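Local coordinates for protein lovastatin nonaketide synthase mokA (Monascus pilosus, PDB 6AD3) that forms the condensation domain of a type I iterative polyketide synthase that builds the dihydromonacolin L nonaketide in lovastatin (monacolin K) biosynthesis, at residues A[157-162]-A[192-197]; A[107-112]-A[196-201]; A[100-105]-A[455-460]. The protein carries 1 engineered substitution. All blocks are in the same frame, centred on the assembly; numbering follows the deposited sequence.

Contact 1: residues A[157-162]-A[192-197]; sequences VQVIQV and DFFWGK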
ATOM      1  N   VAL A 157       4.563  -0.977  24.027  1.00 18.62           N
ATOM      2  CA  VAL A 157       4.759  -2.359  23.581  1.00 19.24           C
ATOM      3  C   VAL A 157       4.018  -3.276  24.526  1.00 20.45           C
ATOM      4  O   VAL A 157       4.149  -3.144  25.754  1.00 19.34           O
ATOM      5  CB  VAL A 157       6.246  -2.720  23.583  1.00 23.22           C
ATOM      6  CG1 VAL A 157       6.464  -4.156  23.133  1.00 25.40           C
ATOM      7  CG2 VAL A 157       7.017  -1.740  22.711  1.00 22.97           C
ATOM      8  N   GLN A 158       3.337  -4.282  23.977  1.00 17.29           N
ATOM      9  CA  GLN A 158       2.612  -5.228  24.806  1.00 19.99           C
ATOM     10  C   GLN A 158       2.946  -6.634  24.454  1.00 19.31           C
ATOM     11  O   GLN A 158       3.057  -6.978  23.262  1.00 18.36           O
ATOM     12  CB  GLN A 158       1.129  -5.028  24.662  1.00 22.58           C
ATOM     13  CG  GLN A 158       0.674  -3.664  25.154  1.00 23.48           C
ATOM     14  CD  GLN A 158      -0.650  -3.287  24.612  1.00 30.94           C
ATOM     15  OE1 GLN A 158      -1.673  -3.470  25.276  1.00 37.49           O
ATOM     16  NE2 GLN A 158      -0.671  -2.835  23.372  1.00 28.22           N
ATOM     17  N   VAL A 159       3.100  -7.466  25.482  1.00 16.70           N
ATOM     18  CA  VAL A 159       3.294  -8.881  25.262  1.00 17.63           C
ATOM     19  C   VAL A 159       2.182  -9.571  26.001  1.00 19.14           C
ATOM     20  O   VAL A 159       2.081  -9.423  27.248  1.00 19.04           O
ATOM     21  CB  VAL A 159       4.691  -9.370  25.754  1.00 23.60           C
ATOM     22  CG1 VAL A 159       4.875 -10.848  25.462  1.00 21.05           C
ATOM     23  CG2 VAL A 159       5.804  -8.564  25.084  1.00 25.24           C
ATOM     24  N   ILE A 160       1.256 -10.181  25.251  1.00 17.22           N
ATOM     25  CA  ILE A 160      -0.071 -10.542  25.806  1.00 20.79           C
ATOM     26  C   ILE A 160      -0.355 -12.037  25.708  1.00 19.51           C
ATOM     27  O   ILE A 160      -0.364 -12.615  24.635  1.00 19.10           O
ATOM     28  CB  ILE A 160      -1.210  -9.757  25.117  1.00 21.68           C
ATOM     29  CG1 ILE A 160      -1.033  -8.253  25.323  1.00 20.64           C
ATOM     30  CG2 ILE A 160      -2.592 -10.209  25.635  1.00 22.48           C
ATOM     31  CD1 ILE A 160      -2.093  -7.432  24.611  1.00 24.66           C
ATOM     32  N   GLN A 161      -0.533 -12.699  26.859  1.00 21.42           N
ATOM     33  CA  GLN A 161      -0.910 -14.091  26.844  1.00 19.13           C
ATOM     34  C   GLN A 161      -2.378 -14.278  26.404  1.00 19.49           C
ATOM     35  O   GLN A 161      -3.299 -13.620  26.939  1.00 21.60           O
ATOM     36  CB  GLN A 161      -0.742 -14.695  28.239  1.00 19.38           C
ATOM     37  CG  GLN A 161      -0.764 -16.198  28.209  1.00 22.27           C
ATOM     38  CD  GLN A 161      -0.675 -16.791  29.601  1.00 25.64           C
ATOM     39  OE1 GLN A 161      -0.140 -16.174  30.517  1.00 27.63           O
ATOM     40  NE2 GLN A 161      -1.165 -17.986  29.751  1.00 27.53           N
ATOM     41  N   VAL A 162      -2.592 -15.157  25.454  1.00 19.08           N
ATOM     42  CA  VAL A 162      -3.957 -15.540  25.063  1.00 19.77           C
ATOM     43  C   VAL A 162      -4.130 -17.048  25.225  1.00 20.78           C
ATOM     44  O   VAL A 162      -3.168 -17.782  25.390  1.00 20.40           O
ATOM     45  CB  VAL A 162      -4.308 -15.091  23.625  1.00 20.26           C
ATOM     46  CG1 VAL A 162      -4.291 -13.587  23.551  1.00 22.85           C
ATOM     47  CG2 VAL A 162      -3.342 -15.697  22.615  1.00 19.20           C
ATOM     48  N   ASP A 192       2.806  -8.676  20.888  1.00 17.08           N
ATOM     49  CA  ASP A 192       3.181 -10.082  20.734  1.00 17.42           C
ATOM     50  C   ASP A 192       2.162 -10.908  21.461  1.00 19.43           C
ATOM     51  O   ASP A 192       2.146 -10.903  22.718  1.00 18.74           O
ATOM     52  CB  ASP A 192       4.587 -10.323  21.343  1.00 19.48           C
ATOM     53  CG  ASP A 192       4.972 -11.816  21.409  1.00 22.96           C
ATOM     54  OD1 ASP A 192       4.320 -12.646  20.742  1.00 22.84           O
ATOM     55  OD2 ASP A 192       5.915 -12.143  22.184  1.00 22.90           O
ATOM     56  N   PHE A 193       1.152 -11.388  20.735  1.00 17.71           N
ATOM     57  CA  PHE A 193       0.149 -12.319  21.345  1.00 17.44           C
ATOM     58  C   PHE A 193       0.777 -13.704  21.403  1.00 16.61           C
ATOM     59  O   PHE A 193       1.301 -14.191  20.411  1.00 15.94           O
ATOM     60  CB  PHE A 193      -1.132 -12.411  20.503  1.00 18.12           C
ATOM     61  CG  PHE A 193      -1.935 -11.155  20.450  1.00 18.62           C
ATOM     62  CD1 PHE A 193      -2.703 -10.755  21.521  1.00 18.31           C
ATOM     63  CD2 PHE A 193      -1.989 -10.408  19.272  1.00 17.53           C
ATOM     64  CE1 PHE A 193      -3.509  -9.623  21.449  1.00 19.26           C
ATOM     65  CE2 PHE A 193      -2.757  -9.264  19.191  1.00 19.06           C
ATOM     66  CZ  PHE A 193      -3.528  -8.863  20.250  1.00 17.63           C
ATOM     67  N   PHE A 194       0.717 -14.394  22.566  1.00 18.30           N
ATOM     68  CA  PHE A 194       1.440 -15.654  22.688  1.00 18.35           C
ATOM     69  C   PHE A 194       0.609 -16.692  23.431  1.00 17.67           C
ATOM     70  O   PHE A 194      -0.228 -16.343  24.250  1.00 18.57           O
ATOM     71  CB  PHE A 194       2.797 -15.447  23.372  1.00 20.02           C
ATOM     72  CG  PHE A 194       2.722 -15.148  24.851  1.00 18.93           C
ATOM     73  CD1 PHE A 194       2.517 -13.860  25.304  1.00 17.81           C
ATOM     74  CD2 PHE A 194       2.832 -16.174  25.786  1.00 19.89           C
ATOM     75  CE1 PHE A 194       2.632 -13.551  26.626  1.00 19.99           C
ATOM     76  CE2 PHE A 194       2.914 -15.869  27.132  1.00 22.31           C
ATOM     77  CZ  PHE A 194       2.764 -14.562  27.556  1.00 21.18           C
ATOM     78  N   TRP A 195       0.774 -17.941  23.023  1.00 20.46           N
ATOM     79  CA  TRP A 195      -0.011 -19.066  23.570  1.00 19.61           C
ATOM     80  C   TRP A 195       0.727 -20.352  23.326  1.00 21.90           C
ATOM     81  O   TRP A 195       1.697 -20.392  22.567  1.00 21.19           O
ATOM     82  CB  TRP A 195      -1.378 -19.128  22.927  1.00 20.28           C
ATOM     83  CG  TRP A 195      -1.352 -19.525  21.481  1.00 23.74           C
ATOM     84  CD1 TRP A 195      -1.559 -20.778  20.966  1.00 24.00           C
ATOM     85  CD2 TRP A 195      -1.257 -18.640  20.353  1.00 21.29           C
ATOM     86  NE1 TRP A 195      -1.520 -20.735  19.593  1.00 24.21           N
ATOM     87  CE2 TRP A 195      -1.276 -19.447  19.195  1.00 23.93           C
ATOM     88  CE3 TRP A 195      -0.976 -17.275  20.215  1.00 21.80           C
ATOM     89  CZ2 TRP A 195      -1.138 -18.913  17.900  1.00 23.32           C
ATOM     90  CZ3 TRP A 195      -0.795 -16.758  18.945  1.00 22.78           C
ATOM     91  CH2 TRP A 195      -0.920 -17.573  17.797  1.00 23.60           C
ATOM     92  N   GLY A 196       0.205 -21.439  23.896  1.00 21.09           N
ATOM     93  CA  GLY A 196       0.682 -22.771  23.561  1.00 23.27           C
ATOM     94  C   GLY A 196       2.160 -22.954  23.814  1.00 22.50           C
ATOM     95  O   GLY A 196       2.713 -22.390  24.763  1.00 24.47           O
ATOM     96  N   LYS A 197       2.772 -23.800  23.009  1.00 22.79           N
ATOM     97  CA  LYS A 197       4.188 -24.023  23.043  1.00 26.90           C
ATOM     98  C   LYS A 197       4.894 -23.091  22.060  1.00 26.21           C
ATOM     99  O   LYS A 197       4.975 -23.375  20.864  1.00 26.72           O
ATOM    100  CB  LYS A 197       4.501 -25.461  22.690  1.00 31.62           C
ATOM    101  CG  LYS A 197       5.925 -25.854  22.985  1.00 39.01           C
ATOM    102  CD  LYS A 197       6.091 -27.366  22.842  1.00 51.04           C
ATOM    103  CE  LYS A 197       6.871 -27.731  21.588  1.00 59.33           C
ATOM    104  NZ  LYS A 197       8.335 -27.597  21.829  1.00 65.32           N
TER
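Phe-194 lies across the neighbouring strand, its ring beside the Ile-160 to Gln-161 peptide. With chi1 at 72°, its CG sits between its own backbone N and carbonyl carbon, which turns the ring from CB toward the other strand. CG passes near Ile-160 O; CD1 comes closer to that oxygen, at 3.2 Å; CE1 reaches Gln-161 N at 3.3 Å and also meets Val-159 CG1. At the tip, CZ lies 3.6 Å from Gln-161 CB. The CB of Gln-161 stands over one ring face, a CH-pi contact 28° off the normal, and Gln-161 CG continues past Phe-194 CE2. Val-159, Gln-161, Asp-192 and Phe-194 share this side of the sheet, where Val-159 CG1 also approaches Asp-192 OD2, the carboxylate's other oxygen being held by His-200, and helix 112-125 packs on Val-159 and Asp-192.

On the reverse side Ile-160 and Phe-193 run side by side, and Val-162 CG1 closes on Phe-193 CD1 at 3.8 Å. Val-162 splits its methyls: CG2 turns to Trp-195 CE3, 3.7 Å away. Helix 165-176 rests on Phe-193, Val-162 and Trp-195, completing a beta-alpha-beta crossover between the two parallel strands.

Four backbone bonds join the strands in alternation: Asp-192 N to Gln-158 O, Ile-160 N to Asp-192 O, Phe-194 N to Ile-160 O, and Val-162 N to Phe-194 O, the last at 2.9 Å. Ile-160 O thus takes an N-H while the Phe-194 ring lies against it. The backbone bonds set the parallel register, the side chains add mainly apolar and CH-pi contact, and the Phe-194 ring probably screens the Ile-160 to Gln-161 peptide on its side.

Contact 2: residues A[107-112]-A[196-201]; sequences TGSIDA and GKDEHL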
ATOM      1  N   THR A 107       6.425 -19.261  15.116  1.00 19.07           N
ATOM      2  CA  THR A 107       6.486 -20.407  15.996  1.00 22.41           C
ATOM      3  C   THR A 107       7.915 -20.575  16.489  1.00 23.21           C
ATOM      4  O   THR A 107       8.820 -20.690  15.692  1.00 25.93           O
ATOM      5  CB  THR A 107       6.049 -21.714  15.305  1.00 23.73           C
ATOM      6  OG1 THR A 107       4.702 -21.597  14.829  1.00 22.40           O
ATOM      7  CG2 THR A 107       6.119 -22.881  16.292  1.00 26.55           C
ATOM      8  N   GLY A 108       8.116 -20.532  17.797  1.00 22.59           N
ATOM      9  CA  GLY A 108       9.442 -20.642  18.333  1.00 23.00           C
ATOM     10  C   GLY A 108       9.690 -19.683  19.458  1.00 23.46           C
ATOM     11  O   GLY A 108       8.928 -18.729  19.657  1.00 21.29           O
ATOM     12  N   SER A 109      10.782 -19.910  20.198  1.00 22.11           N
ATOM     13  CA  SER A 109      11.027 -19.167  21.415  1.00 25.40           C
ATOM     14  C   SER A 109      11.339 -17.666  21.191  1.00 23.93           C
ATOM     15  O   SER A 109      12.287 -17.308  20.491  1.00 27.17           O
ATOM     16  CB  SER A 109      12.140 -19.826  22.223  1.00 28.40           C
ATOM     17  OG  SER A 109      12.273 -19.159  23.461  1.00 28.93           O
ATOM     18  N   ILE A 110      10.563 -16.811  21.851  1.00 22.95           N
ATOM     19  CA  ILE A 110      10.879 -15.400  21.965  1.00 23.17           C
ATOM     20  C   ILE A 110      10.734 -14.972  23.400  1.00 25.23           C
ATOM     21  O   ILE A 110       9.657 -15.055  23.981  1.00 22.87           O
ATOM     22  CB  ILE A 110       9.928 -14.537  21.146  1.00 23.92           C
ATOM     23  CG1 ILE A 110       9.910 -15.008  19.689  1.00 25.60           C
ATOM     24  CG2 ILE A 110      10.321 -13.070  21.244  1.00 25.46           C
ATOM     25  CD1 ILE A 110       8.936 -14.239  18.827  1.00 27.52           C
ATOM     26  N   ASP A 111      11.815 -14.465  23.953  1.00 22.26           N
ATOM     27  CA  ASP A 111      11.816 -13.976  25.321  1.00 21.86           C
ATOM     28  C   ASP A 111      11.095 -12.633  25.389  1.00 23.98           C
ATOM     29  O   ASP A 111      11.520 -11.677  24.742  1.00 24.66           O
ATOM     30  CB  ASP A 111      13.270 -13.815  25.778  1.00 22.20           C
ATOM     31  CG  ASP A 111      13.374 -13.385  27.209  1.00 26.54           C
ATOM     32  OD1 ASP A 111      12.981 -14.169  28.060  1.00 29.45           O
ATOM     33  OD2 ASP A 111      13.567 -12.206  27.468  1.00 23.52           O
ATOM     34  N   ALA A 112      10.097 -12.518  26.267  1.00 23.49           N
ATOM     35  CA  ALA A 112       9.238 -11.326  26.320  1.00 25.38           C
ATOM     36  C   ALA A 112      10.016 -10.079  26.679  1.00 26.36           C
ATOM     37  O   ALA A 112       9.811  -8.992  26.104  1.00 22.59           O
ATOM     38  CB  ALA A 112       8.120 -11.535  27.341  1.00 27.84           C
ATOM     39  N   GLY A 196       0.205 -21.439  23.896  1.00 21.09           N
ATOM     40  CA  GLY A 196       0.682 -22.771  23.561  1.00 23.27           C
ATOM     41  C   GLY A 196       2.160 -22.954  23.814  1.00 22.50           C
ATOM     42  O   GLY A 196       2.713 -22.390  24.763  1.00 24.47           O
ATOM     43  N   LYS A 197       2.772 -23.800  23.009  1.00 22.79           N
ATOM     44  CA  LYS A 197       4.188 -24.023  23.043  1.00 26.90           C
ATOM     45  C   LYS A 197       4.894 -23.091  22.060  1.00 26.21           C
ATOM     46  O   LYS A 197       4.975 -23.375  20.864  1.00 26.72           O
ATOM     47  CB  LYS A 197       4.501 -25.461  22.690  1.00 31.62           C
ATOM     48  CG  LYS A 197       5.925 -25.854  22.985  1.00 39.01           C
ATOM     49  CD  LYS A 197       6.091 -27.366  22.842  1.00 51.04           C
ATOM     50  CE  LYS A 197       6.871 -27.731  21.588  1.00 59.33           C
ATOM     51  NZ  LYS A 197       8.335 -27.597  21.829  1.00 65.32           N
ATOM     52  N   ASP A 198       5.314 -21.946  22.585  1.00 25.21           N
ATOM     53  CA  ASP A 198       6.060 -20.940  21.805  1.00 24.85           C
ATOM     54  C   ASP A 198       5.320 -20.599  20.515  1.00 22.29           C
ATOM     55  O   ASP A 198       5.949 -20.313  19.517  1.00 23.14           O
ATOM     56  CB  ASP A 198       7.486 -21.409  21.476  1.00 23.11           C
ATOM     57  CG  ASP A 198       8.345 -21.590  22.713  1.00 28.30           C
ATOM     58  OD1 ASP A 198       8.355 -20.728  23.606  1.00 25.22           O
ATOM     59  OD2 ASP A 198       8.974 -22.626  22.804  1.00 28.11           O
ATOM     60  N   GLU A 199       3.999 -20.452  20.587  1.00 20.62           N
ATOM     61  CA  GLU A 199       3.292 -19.844  19.474  1.00 19.83           C
ATOM     62  C   GLU A 199       3.107 -18.335  19.682  1.00 17.98           C
ATOM     63  O   GLU A 199       2.890 -17.856  20.827  1.00 17.65           O
ATOM     64  CB  GLU A 199       1.931 -20.499  19.206  1.00 22.12           C
ATOM     65  CG  GLU A 199       1.995 -21.966  18.818  1.00 23.47           C
ATOM     66  CD  GLU A 199       2.506 -22.215  17.423  1.00 26.36           C
ATOM     67  OE1 GLU A 199       2.885 -21.262  16.684  1.00 23.97           O
ATOM     68  OE2 GLU A 199       2.588 -23.397  17.074  1.00 26.16           O
ATOM     69  N   HIS A 200       3.113 -17.604  18.555  1.00 15.98           N
ATOM     70  CA  HIS A 200       2.975 -16.154  18.559  1.00 17.17           C
ATOM     71  C   HIS A 200       2.138 -15.666  17.413  1.00 17.62           C
ATOM     72  O   HIS A 200       2.203 -16.223  16.323  1.00 17.97           O
ATOM     73  CB  HIS A 200       4.351 -15.510  18.401  1.00 17.18           C
ATOM     74  CG  HIS A 200       5.278 -15.834  19.512  1.00 17.72           C
ATOM     75  ND1 HIS A 200       5.334 -15.095  20.666  1.00 19.23           N
ATOM     76  CD2 HIS A 200       6.145 -16.859  19.673  1.00 18.01           C
ATOM     77  CE1 HIS A 200       6.183 -15.659  21.505  1.00 18.66           C
ATOM     78  NE2 HIS A 200       6.664 -16.752  20.937  1.00 19.82           N
ATOM     79  N   LEU A 201       1.529 -14.500  17.629  1.00 17.00           N
ATOM     80  CA  LEU A 201       1.088 -13.596  16.560  1.00 16.28           C
ATOM     81  C   LEU A 201       1.593 -12.182  16.877  1.00 17.22           C
ATOM     82  O   LEU A 201       1.181 -11.567  17.851  1.00 17.03           O
ATOM     83  CB  LEU A 201      -0.438 -13.631  16.424  1.00 17.24           C
ATOM     84  CG  LEU A 201      -1.046 -12.643  15.428  1.00 16.75           C
ATOM     85  CD1 LEU A 201      -0.555 -12.960  14.038  1.00 17.90           C
ATOM     86  CD2 LEU A 201      -2.560 -12.679  15.514  1.00 19.44           C
TER
HETATM   87  O   HOH W   1       8.203 -18.019  23.134  1.00 22.02           O
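Thr-107 and Glu-199 face each other as an antiparallel, non-hydrogen-bonded pair, where strand 100-107 ends beside the start of strand 199-206 in the mixed five-stranded sheet. Their side chains lie alongside one another on the same face. Thr-107 OG1 gives its proton to Glu-199 OE1 at 2.6 Å, meeting the carboxylate on its syn side and 21° out of its plane. A bend at chi2 (-73°) folds the glutamate back, and its OE1 and OE2 also come near Thr-107 CG2.

One residue further, Gly-108 N bonds to Asp-198 O over 2.8 Å. Asp-198 belongs to the short turn that links strands 188-195 and 199-206; its CB packs on the Gly-108 carbonyl group, and its carboxylate approaches Ser-109 CA.

Past the strand end a single water joins the two segments. Ile-110 N donates to water 1 at 2.9 Å, and the water donates to Asp-198 OD1 at 2.8 Å. His-200 NE2 is its third partner, at 3.0 Å, the water lying in the ring plane at the edge. The other ring nitrogen, ND1, is bonded to Asp-192 OD1, so the imidazole is gripped at both nitrogens and its rotation is fixed between a carboxylate and a water.

Segment 107-112 then runs into helix 112-125. Asp-111 is the N-cap residue, its OD2 bonded to Arg-114 N, while its own N is bound to Tyr-227 OH. The last piece is apolar: Ile-110 lays its terminal methyl over one face of the imidazole, CD1 standing 3.9 Å from the centroid of the His-200 ring and only 6° off the normal.

Contact 3: residues A[100-105]-A[455-460]; sequences NTIGMF and TEVIAT
Phe-105 sets its ring against two side chains of the partner strand, Ile-458 and Glu-456. Its CE2 lies 3.4 Å from Ile-458 CD1, an oblique and close approach, with Ile-458 CG1 equally near. Ile-458 has chi1 at -22°, well off a staggered value, which suggests strain where it meets the ring. Glu-456, its chain extended, runs alongside the phenyl with its carboxylate plane turned 33° from the ring; OE1 lies 3.8 Å from Phe-105 CD2. Arg-165 of helix 165-176 answers both, through a salt bridge to Glu-456 OE1 and a cation-pi contact with the ring.

Across the sheet, on the other face, Met-104 bends at chi2 and chi3 and brings SD to 3.1 Å from Glu-456 O, while CE touches Val-457 CB. Ile-102 follows the same face, its CG2 against Val-457 CG2 and its CD1 against Ala-459 CB.

Backbone bonds pair the antiparallel strands at Thr-101 with Thr-460 and Gly-103 with Ile-458, both in both directions; the bond from Gly-103 N to Ile-458 O is 2.7 Å. Phe-105 N bonds to Glu-456 O, but Phe-105 O takes Thr-455 N, at 2.9 Å, rather than Glu-456 N, which is buried without a partner; this irregularity resembles a beta bulge. At the other end Thr-460 O accepts Thr-101 N from above its carbonyl plane and also a proton from water 2, at 2.8 Å; this water bridges to Thr-101 OG1. Tyr-172 OH bonds to Thr-101 O and Thr-460 OG1.

Strand 453-460 departs from the half of the chain that forms the six-stranded sheet and adds an edge strand to the N-terminal sheet, a crossover between lobes characteristic of the two-lobed, chloramphenicol acetyltransferase-like fold of condensation domains.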
ATOM      1  N   ASN A 100      -4.115   0.529   9.787  1.00 13.13           N
ATOM      2  CA  ASN A 100      -3.348  -0.525   9.118  1.00 13.59           C
ATOM      3  C   ASN A 100      -2.843  -1.506  10.147  1.00 13.53           C
ATOM      4  O   ASN A 100      -2.311  -1.107  11.210  1.00 15.23           O
ATOM      5  CB  ASN A 100      -2.151   0.076   8.386  1.00 11.42           C
ATOM      6  CG  ASN A 100      -2.529   1.172   7.441  1.00 12.61           C
ATOM      7  OD1 ASN A 100      -2.872   0.908   6.283  1.00 13.19           O
ATOM      8  ND2 ASN A 100      -2.553   2.409   7.932  1.00 13.87           N
ATOM      9  N   THR A 101      -3.019  -2.793   9.883  1.00 11.90           N
ATOM     10  CA  THR A 101      -2.736  -3.817  10.872  1.00 11.74           C
ATOM     11  C   THR A 101      -2.153  -5.075  10.227  1.00 15.44           C
ATOM     12  O   THR A 101      -2.792  -5.692   9.386  1.00 17.59           O
ATOM     13  CB  THR A 101      -4.013  -4.184  11.667  1.00 13.88           C
ATOM     14  OG1 THR A 101      -4.757  -3.006  12.007  1.00 13.68           O
ATOM     15  CG2 THR A 101      -3.670  -4.953  12.948  1.00 17.40           C
ATOM     16  N   ILE A 102      -0.906  -5.395  10.571  1.00 14.71           N
ATOM     17  CA  ILE A 102      -0.165  -6.493   9.938  1.00 14.92           C
ATOM     18  C   ILE A 102       0.217  -7.492  11.023  1.00 16.08           C
ATOM     19  O   ILE A 102       0.929  -7.129  11.974  1.00 14.41           O
ATOM     20  CB  ILE A 102       1.139  -5.993   9.282  1.00 17.90           C
ATOM     21  CG1 ILE A 102       0.850  -4.831   8.349  1.00 20.25           C
ATOM     22  CG2 ILE A 102       1.810  -7.136   8.502  1.00 17.52           C
ATOM     23  CD1 ILE A 102      -0.145  -5.140   7.220  1.00 22.65           C
ATOM     24  N   GLY A 103      -0.309  -8.731  10.915  1.00 15.92           N
ATOM     25  CA  GLY A 103      -0.024  -9.780  11.905  1.00 14.22           C
ATOM     26  C   GLY A 103       0.858 -10.883  11.315  1.00 16.52           C
ATOM     27  O   GLY A 103       0.629 -11.324  10.208  1.00 18.84           O
ATOM     28  N   MET A 104       1.935 -11.218  11.991  1.00 14.08           N
ATOM     29  CA  MET A 104       2.789 -12.283  11.568  1.00 15.31           C
ATOM     30  C   MET A 104       2.751 -13.424  12.588  1.00 17.02           C
ATOM     31  O   MET A 104       3.253 -13.290  13.718  1.00 16.51           O
ATOM     32  CB  MET A 104       4.210 -11.801  11.368  1.00 18.95           C
ATOM     33  CG  MET A 104       5.096 -12.866  10.688  1.00 27.15           C
ATOM     34  SD  MET A 104       4.573 -13.474   9.026  1.00 37.71           S
ATOM     35  CE  MET A 104       5.088 -12.115   7.975  1.00 43.54           C
ATOM     36  N   PHE A 105       2.196 -14.538  12.157  1.00 16.99           N
ATOM     37  CA  PHE A 105       2.221 -15.781  12.954  1.00 17.48           C
ATOM     38  C   PHE A 105       3.628 -16.331  12.932  1.00 18.20           C
ATOM     39  O   PHE A 105       4.246 -16.422  11.866  1.00 19.34           O
ATOM     40  CB  PHE A 105       1.255 -16.811  12.369  1.00 17.25           C
ATOM     41  CG  PHE A 105      -0.167 -16.496  12.601  1.00 18.49           C
ATOM     42  CD1 PHE A 105      -0.728 -16.676  13.840  1.00 17.94           C
ATOM     43  CD2 PHE A 105      -0.958 -15.987  11.577  1.00 21.44           C
ATOM     44  CE1 PHE A 105      -2.077 -16.429  14.051  1.00 20.58           C
ATOM     45  CE2 PHE A 105      -2.265 -15.635  11.807  1.00 22.50           C
ATOM     46  CZ  PHE A 105      -2.859 -15.949  13.011  1.00 23.26           C
ATOM     47  N   THR A 455       5.279 -18.129   9.765  1.00 22.12           N
ATOM     48  CA  THR A 455       4.557 -19.123   9.006  1.00 23.36           C
ATOM     49  C   THR A 455       3.507 -18.501   8.072  1.00 24.14           C
ATOM     50  O   THR A 455       3.049 -19.137   7.144  1.00 21.68           O
ATOM     51  CB  THR A 455       3.875 -20.120   9.955  1.00 26.28           C
ATOM     52  OG1 THR A 455       2.968 -19.415  10.804  1.00 20.60           O
ATOM     53  CG2 THR A 455       4.909 -20.852  10.818  1.00 26.35           C
ATOM     54  N   GLU A 456       2.990 -17.325   8.418  1.00 22.14           N
ATOM     55  CA  GLU A 456       1.731 -16.837   7.821  1.00 21.71           C
ATOM     56  C   GLU A 456       1.548 -15.370   8.181  1.00 24.14           C
ATOM     57  O   GLU A 456       1.826 -14.981   9.314  1.00 20.62           O
ATOM     58  CB  GLU A 456       0.551 -17.589   8.365  1.00 21.00           C
ATOM     59  CG  GLU A 456      -0.735 -17.256   7.674  1.00 26.89           C
ATOM     60  CD  GLU A 456      -1.944 -17.879   8.337  1.00 34.05           C
ATOM     61  OE1 GLU A 456      -1.762 -18.822   9.117  1.00 32.77           O
ATOM     62  OE2 GLU A 456      -3.077 -17.496   7.975  1.00 35.94           O
ATOM     63  N   VAL A 457       1.120 -14.558   7.215  1.00 20.05           N
ATOM     64  CA  VAL A 457       0.804 -13.139   7.508  1.00 20.68           C
ATOM     65  C   VAL A 457      -0.698 -12.884   7.327  1.00 22.15           C
ATOM     66  O   VAL A 457      -1.368 -13.551   6.525  1.00 22.53           O
ATOM     67  CB  VAL A 457       1.614 -12.179   6.604  1.00 24.06           C
ATOM     68  CG1 VAL A 457       1.240 -12.390   5.146  1.00 37.57           C
ATOM     69  CG2 VAL A 457       1.383 -10.720   7.010  1.00 25.46           C
ATOM     70  N   ILE A 458      -1.259 -12.050   8.190  1.00 17.78           N
ATOM     71  CA  ILE A 458      -2.627 -11.538   8.039  1.00 22.64           C
ATOM     72  C   ILE A 458      -2.416 -10.040   7.879  1.00 20.92           C
ATOM     73  O   ILE A 458      -1.770  -9.420   8.719  1.00 18.46           O
ATOM     74  CB  ILE A 458      -3.489 -11.618   9.328  1.00 30.79           C
ATOM     75  CG1 ILE A 458      -3.007 -12.638  10.302  1.00 40.18           C
ATOM     76  CG2 ILE A 458      -4.971 -11.705   9.022  1.00 28.52           C
ATOM     77  CD1 ILE A 458      -3.892 -12.692  11.535  1.00 47.56           C
ATOM     78  N   ALA A 459      -2.953  -9.467   6.815  1.00 16.63           N
ATOM     79  CA  ALA A 459      -2.770  -8.057   6.525  1.00 14.59           C
ATOM     80  C   ALA A 459      -4.098  -7.378   6.322  1.00 16.94           C
ATOM     81  O   ALA A 459      -4.920  -7.813   5.522  1.00 15.27           O
ATOM     82  CB  ALA A 459      -1.913  -7.886   5.270  1.00 17.27           C
ATOM     83  N   THR A 460      -4.324  -6.319   7.068  1.00 14.59           N
ATOM     84  CA  THR A 460      -5.506  -5.478   6.843  1.00 14.60           C
ATOM     85  C   THR A 460      -5.037  -4.015   6.692  1.00 13.73           C
ATOM     86  O   THR A 460      -4.884  -3.283   7.664  1.00 15.07           O
ATOM     87  CB  THR A 460      -6.530  -5.621   8.000  1.00 15.17           C
ATOM     88  OG1 THR A 460      -6.810  -7.013   8.224  1.00 15.74           O
ATOM     89  CG2 THR A 460      -7.781  -4.888   7.696  1.00 16.32           C
TER
HETATM   90  O   HOH W   2      -6.281  -2.505   9.923  1.00 12.60           O

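All three contacts belong to one mixed sheet, ordered 157-161, 188-195, 199-206, 100-107, 453-460. Contacts 1 and 2 have centres about 8 Å apart and share the turn at Gly-196 and Lys-197; Asp-192 OD1 of contact 1 lies 2.7 Å from His-200 ND1 of contact 2. Contact 3 is centred about 15 Å from contact 1 and 16 Å from contact 2. Leu-201 CD1 links contact 2 to it, 3.6 Å from Met-104 C, and Trp-195 CH2 approaches Phe-105 CD1 at 4.1 Å. Contact 3, about 14 Å from the chain centre, ties the lobes together; contact 1 adds the outer strand at the other edge from 453-460, and contact 2 joins the ends of middle strands, at 27 and 29 Å.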